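Local coordinates for CIR protein (Plasmodium chabaudi chabaudi, PDB 6ZYV) that is of unknown function but, as a PIR-family variant antigen of a malaria parasite, probably presents a mainly helical ectodomain in the setting of the infected red blood cell, at residues A[83-88]-A[137-142]; A[69-72]-A[76-79]. The protein carries 5 engineered substitutions. All blocks are in the same frame, centred on the assembly; numbering follows the deposited sequence.

Interaction 1: A[83-88]-A[137-142]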
ATOM      1  N   GLU A  83       4.926   7.224  11.667  1.00 50.14           N
ATOM      2  CA  GLU A  83       5.371   6.957  10.304  1.00 48.06           C
ATOM      3  C   GLU A  83       5.566   5.461  10.130  1.00 45.94           C
ATOM      4  O   GLU A  83       5.070   4.913   9.174  1.00 45.04           O
ATOM      5  CB  GLU A  83       6.677   7.719   9.962  1.00 50.34           C
ATOM      6  CG  GLU A  83       6.466   9.192   9.647  1.00 55.00           C
ATOM      7  CD  GLU A  83       7.734  10.032   9.672  1.00 64.28           C
ATOM      8  OE1 GLU A  83       7.944  10.830   8.728  1.00 68.58           O
ATOM      9  OE2 GLU A  83       8.528   9.883  10.630  1.00 65.25           O
ATOM     10  N   LYS A  84       6.233   4.780  11.062  1.00 45.86           N
ATOM     11  CA  LYS A  84       6.433   3.328  10.976  1.00 46.02           C
ATOM     12  C   LYS A  84       5.084   2.589  10.837  1.00 45.20           C
ATOM     13  O   LYS A  84       4.945   1.714   9.978  1.00 44.23           O
ATOM     14  CB  LYS A  84       7.158   2.807  12.227  1.00 48.70           C
ATOM     15  CG  LYS A  84       8.638   3.000  12.186  1.00 55.33           C
ATOM     16  CD  LYS A  84       9.202   3.040  13.593  1.00 61.47           C
ATOM     17  CE  LYS A  84      10.702   3.189  13.617  1.00 65.64           C
ATOM     18  NZ  LYS A  84      11.193   3.342  15.013  1.00 68.77           N
ATOM     19  N   ASP A  85       4.090   3.016  11.651  1.00 44.77           N
ATOM     20  CA  ASP A  85       2.753   2.437  11.669  1.00 44.95           C
ATOM     21  C   ASP A  85       2.045   2.669  10.321  1.00 44.88           C
ATOM     22  O   ASP A  85       1.506   1.739   9.735  1.00 44.52           O
ATOM     23  CB  ASP A  85       1.944   3.032  12.842  1.00 47.09           C
ATOM     24  CG  ASP A  85       0.535   2.491  12.938  1.00 55.14           C
ATOM     25  OD1 ASP A  85      -0.368   3.052  12.267  1.00 56.97           O
ATOM     26  OD2 ASP A  85       0.329   1.501  13.674  1.00 59.10           O
ATOM     27  N   GLN A  86       2.088   3.903   9.817  1.00 45.06           N
ATOM     28  CA  GLN A  86       1.483   4.251   8.547  1.00 45.38           C
ATOM     29  C   GLN A  86       2.112   3.455   7.383  1.00 43.89           C
ATOM     30  O   GLN A  86       1.375   2.908   6.568  1.00 43.52           O
ATOM     31  CB  GLN A  86       1.647   5.763   8.319  1.00 49.53           C
ATOM     32  CG  GLN A  86       0.685   6.344   7.313  1.00 58.27           C
ATOM     33  CD  GLN A  86       1.000   7.793   6.950  1.00 68.70           C
ATOM     34  OE1 GLN A  86       2.143   8.259   7.010  1.00 72.70           O
ATOM     35  NE2 GLN A  86      -0.009   8.538   6.528  1.00 69.58           N
ATOM     36  N   TYR A  87       3.453   3.350   7.328  1.00 42.48           N
ATOM     37  CA  TYR A  87       4.131   2.653   6.248  1.00 41.80           C
ATOM     38  C   TYR A  87       3.943   1.168   6.318  1.00 41.11           C
ATOM     39  O   TYR A  87       3.781   0.538   5.269  1.00 41.01           O
ATOM     40  CB  TYR A  87       5.621   3.054   6.163  1.00 42.07           C
ATOM     41  CG  TYR A  87       5.746   4.513   5.783  1.00 43.26           C
ATOM     42  CD1 TYR A  87       4.953   5.058   4.783  1.00 44.30           C
ATOM     43  CD2 TYR A  87       6.607   5.364   6.465  1.00 44.31           C
ATOM     44  CE1 TYR A  87       4.991   6.416   4.489  1.00 45.64           C
ATOM     45  CE2 TYR A  87       6.657   6.726   6.176  1.00 45.62           C
ATOM     46  CZ  TYR A  87       5.852   7.243   5.181  1.00 47.20           C
ATOM     47  OH  TYR A  87       5.912   8.569   4.857  1.00 50.44           O
ATOM     48  N   ALA A  88       3.908   0.597   7.530  1.00 40.50           N
ATOM     49  CA  ALA A  88       3.636  -0.842   7.667  1.00 41.07           C
ATOM     50  C   ALA A  88       2.215  -1.148   7.156  1.00 41.36           C
ATOM     51  O   ALA A  88       2.004  -2.137   6.465  1.00 42.58           O
ATOM     52  CB  ALA A  88       3.771  -1.275   9.115  1.00 41.28           C
ATOM     53  N   LYS A 137       7.033  -5.447  15.608  1.00 52.92           N
ATOM     54  CA  LYS A 137       6.302  -6.696  15.435  1.00 52.50           C
ATOM     55  C   LYS A 137       4.815  -6.511  15.861  1.00 51.74           C
ATOM     56  O   LYS A 137       3.934  -6.993  15.168  1.00 51.99           O
ATOM     57  CB  LYS A 137       6.979  -7.845  16.213  1.00 54.37           C
ATOM     58  CG  LYS A 137       6.319  -9.212  16.005  1.00 58.56           C
ATOM     59  CD  LYS A 137       6.198  -9.623  14.522  1.00 62.13           C
ATOM     60  CE  LYS A 137       5.320 -10.846  14.341  1.00 65.88           C
ATOM     61  NZ  LYS A 137       5.034 -11.129  12.907  1.00 66.02           N
ATOM     62  N   GLY A 138       4.576  -5.716  16.898  1.00 50.53           N
ATOM     63  CA  GLY A 138       3.235  -5.405  17.366  1.00 50.64           C
ATOM     64  C   GLY A 138       2.461  -4.620  16.331  1.00 50.01           C
ATOM     65  O   GLY A 138       1.279  -4.878  16.129  1.00 50.02           O
ATOM     66  N   ILE A 139       3.123  -3.660  15.668  1.00 49.23           N
ATOM     67  CA  ILE A 139       2.541  -2.862  14.591  1.00 48.58           C
ATOM     68  C   ILE A 139       2.155  -3.795  13.433  1.00 47.66           C
ATOM     69  O   ILE A 139       1.032  -3.731  12.955  1.00 47.25           O
ATOM     70  CB  ILE A 139       3.536  -1.754  14.132  1.00 49.19           C
ATOM     71  CG1 ILE A 139       3.665  -0.657  15.205  1.00 51.11           C
ATOM     72  CG2 ILE A 139       3.126  -1.152  12.784  1.00 48.54           C
ATOM     73  CD1 ILE A 139       4.735   0.439  14.881  1.00 52.49           C
ATOM     74  N   VAL A 140       3.089  -4.656  12.990  1.00 47.15           N
ATOM     75  CA  VAL A 140       2.848  -5.598  11.904  1.00 46.60           C
ATOM     76  C   VAL A 140       1.683  -6.534  12.230  1.00 46.99           C
ATOM     77  O   VAL A 140       0.790  -6.724  11.385  1.00 47.22           O
ATOM     78  CB  VAL A 140       4.126  -6.396  11.569  1.00 46.31           C
ATOM     79  CG1 VAL A 140       3.817  -7.564  10.640  1.00 46.03           C
ATOM     80  CG2 VAL A 140       5.172  -5.493  10.973  1.00 46.44           C
ATOM     81  N   ASP A 141       1.681  -7.094  13.449  1.00 46.95           N
ATOM     82  CA  ASP A 141       0.613  -7.984  13.888  1.00 48.46           C
ATOM     83  C   ASP A 141      -0.754  -7.297  13.894  1.00 46.81           C
ATOM     84  O   ASP A 141      -1.743  -7.932  13.528  1.00 46.95           O
ATOM     85  CB  ASP A 141       0.908  -8.550  15.281  1.00 53.92           C
ATOM     86  CG  ASP A 141       1.854  -9.718  15.277  1.00 66.24           C
ATOM     87  OD1 ASP A 141       1.953 -10.406  14.215  1.00 67.93           O
ATOM     88  OD2 ASP A 141       2.507  -9.959  16.334  1.00 72.04           O
ATOM     89  N   LYS A 142      -0.807  -6.015  14.323  1.00 44.93           N
ATOM     90  CA  LYS A 142      -2.045  -5.268  14.358  1.00 43.87           C
ATOM     91  C   LYS A 142      -2.535  -5.039  12.945  1.00 42.58           C
ATOM     92  O   LYS A 142      -3.714  -5.200  12.704  1.00 42.33           O
ATOM     93  CB  LYS A 142      -1.860  -3.909  15.053  1.00 45.72           C
ATOM     94  CG  LYS A 142      -2.953  -3.579  16.079  1.00 51.21           C
ATOM     95  CD  LYS A 142      -4.425  -3.674  15.634  1.00 53.25           C
ATOM     96  CE  LYS A 142      -5.261  -4.018  16.851  1.00 55.98           C
ATOM     97  NZ  LYS A 142      -6.736  -4.168  16.617  1.00 56.23           N
TER
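I139 reaches from helix 134-149 to K84, D85 and A88 of helix 81-101, and these few residues make the contact between two helices of an all-helical ectodomain. The two short segments run broadly the same way, with N-to-C directions 37° apart and axes that approach to 9.6 Å. D85 and I139 have their CA atoms 6.1 Å apart, which sets the register at the near point.

The touching is apolar. I139 contributes 83 of the 175 Å² buried between the segments, and its two branches have different tasks. CG2 stands anti to the backbone N, beside the carbonyl carbon, and from there its tip meets A88 CB at 3.7 Å. The same methyl lies 3.8 Å from D85 CA, which means that it rests on backbone as well as side chain. CD1, at the end of the other branch, lies over the helix turn at K84 and D85, 4.2 Å from D85 N and 4.3 Å from K84 CB. The ammonium end of K84 leads away, and of this lysine's side chain it is the root, at CB, that meets I139.

Polar groups remain at the border. D85 carries CG anti to its backbone N (chi1 180°), which brings OD2 up to the CG2 methyl of I139, at 4.0 Å, the two side chains crossing at a slant. Its other oxygen, OD1, forms a salt bridge with NZ of K143, one residue past the segment 137-142, and this charge pair also spans the two helices.

With no hydrogen bond between the segments themselves, their direct contact is a modest apolar one, I139 CG2 against A88 CB and the D85 backbone, while the D85-K143 salt bridge probably adds electrostatic attraction at the partly exposed border.

Interaction 2: A[69-72]-A[76-79]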
ATOM      1  N   MET A  69      11.870   1.469   0.704  1.00 41.06           N
ATOM      2  CA  MET A  69      11.550   2.710   0.007  1.00 41.36           C
ATOM      3  C   MET A  69      10.681   3.632   0.830  1.00 42.15           C
ATOM      4  O   MET A  69      10.909   4.825   0.806  1.00 43.81           O
ATOM      5  CB  MET A  69      10.846   2.423  -1.328  1.00 41.27           C
ATOM      6  CG  MET A  69      11.738   1.786  -2.342  1.00 43.22           C
ATOM      7  SD  MET A  69      13.183   2.773  -2.797  1.00 47.15           S
ATOM      8  CE  MET A  69      12.378   4.237  -3.517  1.00 41.06           C
ATOM      9  N   PHE A  70       9.670   3.108   1.533  1.00 41.43           N
ATOM     10  CA  PHE A  70       8.785   3.927   2.353  1.00 41.60           C
ATOM     11  C   PHE A  70       9.576   4.590   3.485  1.00 43.34           C
ATOM     12  O   PHE A  70       9.327   5.750   3.797  1.00 43.66           O
ATOM     13  CB  PHE A  70       7.624   3.102   2.958  1.00 39.94           C
ATOM     14  CG  PHE A  70       6.580   2.575   1.997  1.00 39.56           C
ATOM     15  CD1 PHE A  70       6.550   2.996   0.676  1.00 39.50           C
ATOM     16  CD2 PHE A  70       5.655   1.622   2.407  1.00 38.99           C
ATOM     17  CE1 PHE A  70       5.610   2.485  -0.206  1.00 39.64           C
ATOM     18  CE2 PHE A  70       4.685   1.144   1.534  1.00 38.74           C
ATOM     19  CZ  PHE A  70       4.666   1.572   0.237  1.00 38.84           C
ATOM     20  N   GLU A  71      10.512   3.861   4.117  1.00 44.15           N
ATOM     21  CA  GLU A  71      11.330   4.434   5.191  1.00 45.78           C
ATOM     22  C   GLU A  71      12.171   5.640   4.654  1.00 46.82           C
ATOM     23  O   GLU A  71      12.422   6.587   5.394  1.00 47.67           O
ATOM     24  CB  GLU A  71      12.246   3.349   5.788  1.00 49.18           C
ATOM     25  CG  GLU A  71      13.113   3.820   6.942  1.00 57.61           C
ATOM     26  CD  GLU A  71      14.208   2.865   7.400  1.00 70.19           C
ATOM     27  OE1 GLU A  71      14.716   2.070   6.576  1.00 74.09           O
ATOM     28  OE2 GLU A  71      14.574   2.933   8.593  1.00 74.29           O
ATOM     29  N   HIS A  72      12.544   5.636   3.363  1.00 46.26           N
ATOM     30  CA  HIS A  72      13.296   6.751   2.767  1.00 47.30           C
ATOM     31  C   HIS A  72      12.508   8.058   2.761  1.00 48.35           C
ATOM     32  O   HIS A  72      13.114   9.119   2.623  1.00 48.45           O
ATOM     33  CB  HIS A  72      13.688   6.447   1.320  1.00 47.11           C
ATOM     34  CG  HIS A  72      14.620   5.300   1.157  1.00 47.38           C
ATOM     35  ND1 HIS A  72      15.623   5.049   2.073  1.00 49.72           N
ATOM     36  CD2 HIS A  72      14.708   4.403   0.147  1.00 47.19           C
ATOM     37  CE1 HIS A  72      16.282   4.006   1.596  1.00 49.56           C
ATOM     38  NE2 HIS A  72      15.752   3.575   0.450  1.00 48.43           N
ATOM     39  N   ASP A  76      16.245  11.434   7.145  1.00 58.73           N
ATOM     40  CA  ASP A  76      17.387  10.600   7.482  1.00 59.57           C
ATOM     41  C   ASP A  76      17.029   9.138   7.676  1.00 58.25           C
ATOM     42  O   ASP A  76      17.702   8.454   8.443  1.00 59.00           O
ATOM     43  CB  ASP A  76      18.109  11.142   8.722  1.00 64.04           C
ATOM     44  CG  ASP A  76      18.607  12.560   8.601  1.00 72.83           C
ATOM     45  OD1 ASP A  76      18.583  13.109   7.480  1.00 73.65           O
ATOM     46  OD2 ASP A  76      19.039  13.116   9.621  1.00 78.76           O
ATOM     47  N   ASP A  77      15.962   8.664   7.011  1.00 57.17           N
ATOM     48  CA  ASP A  77      15.419   7.306   7.177  1.00 56.59           C
ATOM     49  C   ASP A  77      15.019   7.001   8.638  1.00 56.26           C
ATOM     50  O   ASP A  77      14.942   5.835   9.022  1.00 55.75           O
ATOM     51  CB  ASP A  77      16.399   6.243   6.640  1.00 58.15           C
ATOM     52  CG  ASP A  77      16.389   6.153   5.128  1.00 64.26           C
ATOM     53  OD1 ASP A  77      16.669   7.182   4.466  1.00 64.57           O
ATOM     54  OD2 ASP A  77      16.065   5.064   4.600  1.00 67.74           O
ATOM     55  N   GLU A  78      14.818   8.042   9.459  1.00 56.55           N
ATOM     56  CA  GLU A  78      14.470   7.893  10.873  1.00 57.22           C
ATOM     57  C   GLU A  78      13.004   8.171  11.074  1.00 55.63           C
ATOM     58  O   GLU A  78      12.591   9.309  11.259  1.00 55.27           O
ATOM     59  CB  GLU A  78      15.339   8.806  11.752  1.00 61.90           C
ATOM     60  CG  GLU A  78      16.763   8.297  11.830  1.00 70.69           C
ATOM     61  CD  GLU A  78      17.669   9.111  12.721  1.00 82.66           C
ATOM     62  OE1 GLU A  78      17.363  10.307  12.944  1.00 86.64           O
ATOM     63  OE2 GLU A  78      18.682   8.551  13.201  1.00 86.41           O
ATOM     64  N   CYS A  79      12.210   7.118  10.988  1.00 54.98           N
ATOM     65  CA  CYS A  79      10.774   7.234  11.086  1.00 54.34           C
ATOM     66  C   CYS A  79      10.273   7.330  12.526  1.00 54.72           C
ATOM     67  O   CYS A  79      10.751   6.622  13.402  1.00 55.15           O
ATOM     68  CB  CYS A  79      10.100   6.086  10.339  1.00 54.01           C
ATOM     69  SG  CYS A  79      10.492   6.009   8.566  1.00 55.87           S
TER
HETATM   70  O   HOH W   1      15.396   2.193   4.190  1.00 68.38           O
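H72 and D77 bring their CA atoms within 4.9 Å of each other, because the chain leaving helix 55-71 turns back on itself, with D76 and D77 both in the left-handed helical region (phi 58° at D77). The result is a short disulfide-closed loop leading to helix 81-101: the C79 sulfur is bonded to C74, and a His-carboxylate hydrogen bond ties D77, inside that loop, back to H72, which precedes it.

In that bond H72 ND1 donates to D77 OD2 over 2.6 Å. The oxygen uses its syn lone pair, yet it sits 23° out of the imidazole plane, and the N-H...O angle of 134° is well short of straight. D77 holds CG anti to its carbonyl carbon, beside the backbone N, an orientation that brings OD2 to the ring edge at ND1, with the carboxylate and ring planes strongly turned against each other.

E71 crosses D77 at about a right angle. With CG anti to the backbone N and the chain extended beyond it, E71 carries its carboxylate to two oxygen acceptors: OE1 lies 3.8 Å from D77 OD2, and OE2 lies 3.0 Å from D77 O, with no hydrogen bond in either pair. The like charge of D77, with the carbonyl dipole at D77 O, may raise the proton affinity of E71; the S129 hydroxyl, hydrogen-bonded to OE2, and a water probably lessen this. That water lies between the two carboxylates, 3.0 Å from D77 OD2 and close to E71 OE1, and cannot serve all its acceptors at once.

Nearer the backbone, CG of E71 lies 3.8 Å from C79 SG. The CA-H of D77 points almost straight at the carbonyl oxygen of E71, with D77 CA 3.6 Å from E71 O.

In sequence, interaction 2 comes wholly before interaction 1, and their centres are about 14 Å apart. Helix 81-101 follows the loop of interaction 2 directly, so that loop delivers the chain to the helix that interaction 1 packs against helix 134-149. The two also touch: K84 CE lies 3.4 Å from C79 O, which puts K84 in packing contact with the disulfide loop while its root meets the neighbouring helix. Deeper in, Y87 O is 3.6 Å from F70 CD2, joining helices 55-71 and 81-101. No ligand or active site is known here; interaction 2 is a surface contact, whereas interaction 1 is partly buried.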